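Local coordinates for extracellular solute-binding protein family 1 (Pseudothermotoga lettingae, PDB 5CI5) that probably delivers sugars to an ABC transporter as its extracellular solute-binding component, and holds alpha-D-tagatopyranose in its binding site, at residues G204-L207 and L208-Y212. Numbering follows the deposited sequence.
Sequences GGKL and LTDDY
Lys206 reaches forward along its own chain to Asp210, the second residue of a type I beta turn (Thr209 to Tyr212) in the loop that joins helix 190-202 to helix 220-234. The lysine chain is extended except for a bend at chi3 (-44°), which carries CE past Leu208 O and brings NZ to 3.5 Å from Asp210 OD1. This is a long salt bridge, and the two side chains meet at about a right angle. A water also joins the two residues: it accepts from Lys206 NZ at 2.8 Å and from Asp210 N at 3.1 Å. NZ thus meets the carboxylate directly but the backbone N only through water.

Leu207 and Leu208 turn to the buried side of the loop. With CG anti to its carbonyl carbon (chi1 -51°), Leu208 lays methyl CD2 beside the Leu207 carbonyl, and reaches Leu207 CG only at 4.4 Å. Both leucines lie on Pro371, which directly follows the pocket residue Arg370; Leu207's side chain is about 12 Å from the bound alpha-D-tagatopyranose. Leu207 continues to Ile383 of helix 376-391, while Leu208 meets Ile379 of that helix and Val408 and Leu412 of helix 397-413. Upstream, Gly204 closes helix 190-202 with a Schellman motif.

Within the turn, Tyr212 N donates to Thr209 O at 2.9 Å, and Asp210 O sits over the centre of the Tyr212 ring, 3.9 Å above its plane. Thr209 OG1 donates to Asp211 OD1 at 2.9 Å, nearly in line with the carboxylate C-O bond.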
# COMPACT_ATOMS: atom_id res chain seq x y z
N GLY A 204 -10.51 -3.36 16.97
CA GLY A 204 -11.32 -2.21 17.37
C GLY A 204 -10.53 -1.03 17.93
O GLY A 204 -11.12 -0.12 18.53
N GLY A 205 -9.21 -1.04 17.75
CA GLY A 205 -8.36 0.07 18.13
C GLY A 205 -8.19 1.09 17.02
O GLY A 205 -8.82 0.98 15.96
N LYS A 206 -7.33 2.07 17.27
CA LYS A 206 -7.06 3.15 16.33
C LYS A 206 -5.62 3.57 16.51
O LYS A 206 -5.05 3.38 17.59
CB LYS A 206 -7.96 4.37 16.59
CG LYS A 206 -9.45 4.11 16.59
CD LYS A 206 -10.24 5.39 16.95
CE LYS A 206 -9.62 6.15 18.13
NZ LYS A 206 -10.50 7.22 18.68
N LEU A 207 -5.03 4.15 15.46
CA LEU A 207 -3.62 4.54 15.53
C LEU A 207 -3.43 5.82 16.35
O LEU A 207 -2.74 5.82 17.38
CB LEU A 207 -3.06 4.72 14.11
CG LEU A 207 -1.54 4.96 14.06
CD1 LEU A 207 -0.74 3.73 14.41
CD2 LEU A 207 -1.15 5.47 12.68
N LEU A 208 -4.03 6.91 15.88
CA LEU A 208 -4.08 8.17 16.63
C LEU A 208 -5.49 8.51 17.02
O LEU A 208 -6.47 7.96 16.49
CB LEU A 208 -3.50 9.31 15.78
CG LEU A 208 -2.12 9.16 15.12
CD1 LEU A 208 -1.75 10.49 14.42
CD2 LEU A 208 -1.06 8.77 16.14
N THR A 209 -5.61 9.46 17.95
CA THR A 209 -6.91 10.03 18.26
C THR A 209 -7.47 10.73 17.02
O THR A 209 -6.74 11.03 16.08
CB THR A 209 -6.81 11.01 19.46
OG1 THR A 209 -5.88 12.06 19.18
CG2 THR A 209 -6.34 10.26 20.71
N ASP A 210 -8.78 10.94 17.00
CA ASP A 210 -9.45 11.47 15.83
C ASP A 210 -8.92 12.82 15.39
O ASP A 210 -8.94 13.11 14.19
CB ASP A 210 -10.95 11.57 16.09
CG ASP A 210 -11.63 10.22 16.15
OD1 ASP A 210 -10.98 9.21 15.79
OD2 ASP A 210 -12.81 10.16 16.56
N ASP A 211 -8.43 13.63 16.32
CA ASP A 211 -7.89 14.94 15.99
C ASP A 211 -6.36 14.90 15.75
O ASP A 211 -5.72 15.95 15.66
CB ASP A 211 -8.24 15.99 17.08
CG ASP A 211 -7.52 15.75 18.41
OD1 ASP A 211 -6.69 14.82 18.55
OD2 ASP A 211 -7.78 16.53 19.36
N TYR A 212 -5.80 13.69 15.66
CA TYR A 212 -4.36 13.47 15.40
C TYR A 212 -3.40 14.00 16.45
O TYR A 212 -2.20 14.08 16.18
CB TYR A 212 -3.94 14.12 14.09
CG TYR A 212 -4.84 13.87 12.96
CD1 TYR A 212 -5.23 12.58 12.61
CD2 TYR A 212 -5.32 14.93 12.20
CE1 TYR A 212 -6.07 12.35 11.56
CE2 TYR A 212 -6.16 14.71 11.13
CZ TYR A 212 -6.53 13.41 10.82
OH TYR A 212 -7.37 13.20 9.76
O HOH W 1 -10.12 9.87 19.56